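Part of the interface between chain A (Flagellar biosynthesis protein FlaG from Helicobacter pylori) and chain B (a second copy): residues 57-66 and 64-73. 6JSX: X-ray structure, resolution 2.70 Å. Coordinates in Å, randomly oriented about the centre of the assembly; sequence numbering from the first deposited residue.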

# COMPACT_ATOMS: atom_id res chain seq x y z
N ALA A 57 -6.47 7.30 -6.88
CA ALA A 57 -5.80 6.01 -6.73
C ALA A 57 -4.92 5.69 -7.92
O ALA A 57 -3.82 5.13 -7.78
CB ALA A 57 -6.84 4.91 -6.53
N VAL A 58 -5.40 6.03 -9.11
CA VAL A 58 -4.64 5.75 -10.32
C VAL A 58 -3.40 6.65 -10.42
O VAL A 58 -2.32 6.20 -10.80
CB VAL A 58 -5.53 5.86 -11.56
CG1 VAL A 58 -4.72 5.55 -12.82
CG2 VAL A 58 -6.71 4.92 -11.43
N GLU A 59 -3.57 7.92 -10.06
CA GLU A 59 -2.45 8.86 -10.00
C GLU A 59 -1.39 8.41 -8.99
O GLU A 59 -0.19 8.50 -9.25
CB GLU A 59 -2.93 10.26 -9.65
CG GLU A 59 -3.80 10.89 -10.74
CD GLU A 59 -4.39 12.24 -10.34
OE1 GLU A 59 -4.28 12.63 -9.15
OE2 GLU A 59 -4.97 12.91 -11.23
N LEU A 60 -1.85 7.91 -7.85
CA LEU A 60 -0.99 7.46 -6.76
C LEU A 60 -0.19 6.23 -7.13
O LEU A 60 1.01 6.17 -6.90
CB LEU A 60 -1.84 7.14 -5.54
CG LEU A 60 -1.19 6.39 -4.40
CD1 LEU A 60 -0.25 7.32 -3.66
CD2 LEU A 60 -2.26 5.85 -3.49
N MET A 61 -0.87 5.24 -7.69
CA MET A 61 -0.18 4.06 -8.22
C MET A 61 0.85 4.41 -9.29
O MET A 61 1.89 3.77 -9.39
CB MET A 61 -1.19 3.02 -8.70
CG MET A 61 -1.98 2.38 -7.56
SD MET A 61 -0.93 1.42 -6.47
CE MET A 61 -0.48 2.58 -5.17
N GLN A 62 0.59 5.45 -10.07
CA GLN A 62 1.57 5.89 -11.04
C GLN A 62 2.80 6.57 -10.42
O GLN A 62 3.94 6.24 -10.78
CB GLN A 62 0.93 6.74 -12.14
CG GLN A 62 0.18 5.89 -13.14
CD GLN A 62 -0.70 6.70 -14.07
OE1 GLN A 62 -1.09 7.83 -13.76
NE2 GLN A 62 -1.01 6.13 -15.24
N ARG A 63 2.57 7.50 -9.48
CA ARG A 63 3.67 8.17 -8.78
C ARG A 63 4.50 7.17 -7.97
O ARG A 63 5.72 7.32 -7.82
CB ARG A 63 3.16 9.29 -7.87
CG ARG A 63 2.29 10.33 -8.58
CD ARG A 63 1.80 11.42 -7.61
NE ARG A 63 0.68 12.19 -8.14
CZ ARG A 63 -0.56 12.17 -7.65
NH1 ARG A 63 -0.85 11.42 -6.59
NH2 ARG A 63 -1.51 12.91 -8.21
N MET A 64 3.86 6.13 -7.46
CA MET A 64 4.61 5.12 -6.75
C MET A 64 5.44 4.25 -7.71
O MET A 64 6.51 3.78 -7.34
CB MET A 64 3.74 4.31 -5.79
CG MET A 64 3.29 5.13 -4.58
SD MET A 64 4.46 6.46 -4.12
CE MET A 64 5.86 5.51 -3.52
N ARG A 65 4.95 4.07 -8.93
CA ARG A 65 5.70 3.29 -9.91
C ARG A 65 7.09 3.88 -10.17
O ARG A 65 8.09 3.16 -10.18
CB ARG A 65 4.95 3.17 -11.24
CG ARG A 65 5.84 2.74 -12.39
CD ARG A 65 5.08 2.14 -13.55
NE ARG A 65 5.94 1.25 -14.33
CZ ARG A 65 6.58 1.60 -15.44
NH1 ARG A 65 6.45 2.83 -15.93
NH2 ARG A 65 7.34 0.71 -16.07
N ASP A 66 7.14 5.19 -10.35
CA ASP A 66 8.40 5.88 -10.63
C ASP A 66 9.28 6.03 -9.39
O ASP A 66 10.50 6.01 -9.49
CB ASP A 66 8.11 7.23 -11.26
CG ASP A 66 7.25 7.10 -12.49
OD1 ASP A 66 7.81 6.73 -13.56
OD2 ASP A 66 6.03 7.33 -12.39
N MET B 64 5.48 -5.05 -7.42
CA MET B 64 4.33 -4.16 -7.55
C MET B 64 4.61 -3.10 -8.60
O MET B 64 3.68 -2.63 -9.28
CB MET B 64 3.93 -3.55 -6.21
CG MET B 64 3.12 -4.51 -5.36
SD MET B 64 2.18 -5.73 -6.32
CE MET B 64 0.91 -4.71 -7.09
N ARG B 65 5.88 -2.74 -8.75
CA ARG B 65 6.31 -1.88 -9.85
C ARG B 65 5.91 -2.47 -11.19
O ARG B 65 5.36 -1.77 -12.05
CB ARG B 65 7.82 -1.65 -9.83
CG ARG B 65 8.32 -1.09 -11.16
CD ARG B 65 9.47 -0.12 -11.00
NE ARG B 65 9.64 0.68 -12.21
CZ ARG B 65 10.51 0.41 -13.18
NH1 ARG B 65 11.32 -0.64 -13.07
NH2 ARG B 65 10.58 1.19 -14.24
N ASP B 66 6.20 -3.75 -11.38
CA ASP B 66 5.85 -4.45 -12.60
C ASP B 66 4.37 -4.46 -12.92
O ASP B 66 3.98 -4.10 -14.04
CB ASP B 66 6.39 -5.87 -12.62
CG ASP B 66 7.75 -5.94 -13.26
OD1 ASP B 66 8.24 -4.88 -13.73
OD2 ASP B 66 8.32 -7.05 -13.30
N VAL B 67 3.53 -4.88 -11.98
CA VAL B 67 2.11 -4.99 -12.30
C VAL B 67 1.51 -3.61 -12.55
O VAL B 67 0.67 -3.45 -13.44
CB VAL B 67 1.26 -5.85 -11.30
CG1 VAL B 67 2.13 -6.59 -10.34
CG2 VAL B 67 0.22 -4.99 -10.57
N ILE B 68 1.96 -2.61 -11.79
CA ILE B 68 1.52 -1.24 -12.01
C ILE B 68 1.93 -0.81 -13.42
O ILE B 68 1.14 -0.19 -14.15
CB ILE B 68 2.14 -0.29 -10.98
CG1 ILE B 68 1.50 -0.50 -9.61
CG2 ILE B 68 1.95 1.15 -11.41
CD1 ILE B 68 2.30 0.10 -8.45
N GLY B 69 3.17 -1.17 -13.79
CA GLY B 69 3.71 -0.93 -15.13
C GLY B 69 2.78 -1.45 -16.21
O GLY B 69 2.47 -0.74 -17.17
N ILE B 70 2.31 -2.68 -16.05
CA ILE B 70 1.48 -3.28 -17.09
C ILE B 70 0.09 -2.67 -17.11
O ILE B 70 -0.42 -2.28 -18.17
CB ILE B 70 1.33 -4.80 -16.91
CG1 ILE B 70 2.67 -5.47 -16.54
CG2 ILE B 70 0.74 -5.40 -18.16
CD1 ILE B 70 3.79 -5.24 -17.51
N ILE B 71 -0.51 -2.59 -15.93
CA ILE B 71 -1.87 -2.07 -15.78
C ILE B 71 -1.98 -0.60 -16.16
O ILE B 71 -3.00 -0.17 -16.70
CB ILE B 71 -2.40 -2.29 -14.34
CG1 ILE B 71 -2.32 -3.77 -13.98
CG2 ILE B 71 -3.83 -1.83 -14.25
CD1 ILE B 71 -2.73 -4.12 -12.58
N PHE B 72 -0.94 0.19 -15.92
CA PHE B 72 -1.03 1.60 -16.29
C PHE B 72 -0.15 2.02 -17.48
O PHE B 72 1.07 1.88 -17.45
CB PHE B 72 -0.91 2.49 -15.04
CG PHE B 72 -1.88 2.08 -13.94
CD1 PHE B 72 -3.25 2.13 -14.17
CD2 PHE B 72 -1.43 1.61 -12.72
CE1 PHE B 72 -4.16 1.73 -13.19
CE2 PHE B 72 -2.34 1.22 -11.72
CZ PHE B 72 -3.70 1.28 -11.96
N ASP B 73 -0.82 2.50 -18.53
CA ASP B 73 -0.21 2.83 -19.84
C ASP B 73 0.48 1.65 -20.53
O ASP B 73 1.68 1.68 -20.80
CB ASP B 73 0.73 4.04 -19.77
CG ASP B 73 0.86 4.74 -21.11
OD1 ASP B 73 1.85 5.46 -21.31
OD2 ASP B 73 -0.03 4.54 -21.97
OXT ASP B 73 -0.16 0.65 -20.86

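Residues 57-66 of chain A lie within a single helix that extends beyond both ends of the stretch. In chain B the helix runs through Ile71(B), and Phe72(B) is the first residue to leave helical phi/psi, at -110/119°. The two helices cross obliquely, with an angle of 127° between their N-to-C directions and a closest axial approach of 9.3 Å. The backbones come nearest where the same residue of the two copies meets, Arg65(A) CA lying 5.2 Å from Arg65(B) CA. Each helix satisfies its own backbone: Arg65(A) N donates to Met61(A) O at 3.1 Å, and Phe72(B) N to Ile68(B) O at 2.8 Å, so that Phe72(B) is still tied to the last turn although its own torsions have departed from the helix. No hydrogen bond crosses between the stretches. The 485 Å² that they bury together rests on packing.

Phe72(B) contributes the largest area on the chain B side. Its CA-to-CB bond points toward chain A, and with chi1 in the m well the ring reaches Val58(A) and Met61(A), which lie three residues apart on the chain A helix. Val58(A) CG1 is 3.9 Å from Phe72(B) CE1, and Met61(A) CB is 3.7 Å from Phe72(B) CE2; both approach the ring obliquely. A broad, flat aromatic side chain suits this place because it can cover two neighbouring apolar groups at once. Gln62(A) borders the same residue, its NE2 lying 3.6 Å from Phe72(B) CB. This is a contact of the amide with aliphatic carbon, made by a side chain that starts out sideways and whose end comes nearer to chain B.

One turn back along the chain B helix, Ile68(B) also points toward chain A and is buried. Both of its branches meet Met61(A). Ile68(B) CG2 packs against the backbone, 3.3 Å from Met61(A) O, and also lies 3.6 Å from Arg65(A) CB; Ile68(B) CD1 extends to within 4.0 Å of Met61(A) SD. The end of the flexible Met61(A) side chain, with chi1 and chi2 both m, leads away from chain B, but its CB and SD still contact Phe72(B) and Ile68(B).

Arg65(A) loses more surface than any other residue here, 113 Å². Its extended chain, with chi1 to chi3 all t, runs past Gly69(B), bringing Arg65(A) NE to 3.2 Å from Gly69(B) CA. The glycine leaves room for this approach: an ideal CB on Gly69(B) would be a tight 3.1 Å from Arg65(A) NE, and would clash with Asp66(B) O in its own helix. Arg65(B) NH2 sits over one face of the Arg65(A) guanidinium, 3.8 Å from Arg65(A) NH2. These like charges gain no electrostatic attraction from each other. At the edge of the Arg65(B) guanidinium, near its plane, lies Arg65(A) O, 3.6 Å from Arg65(B) NE, a favourable polar approach but not a hydrogen bond.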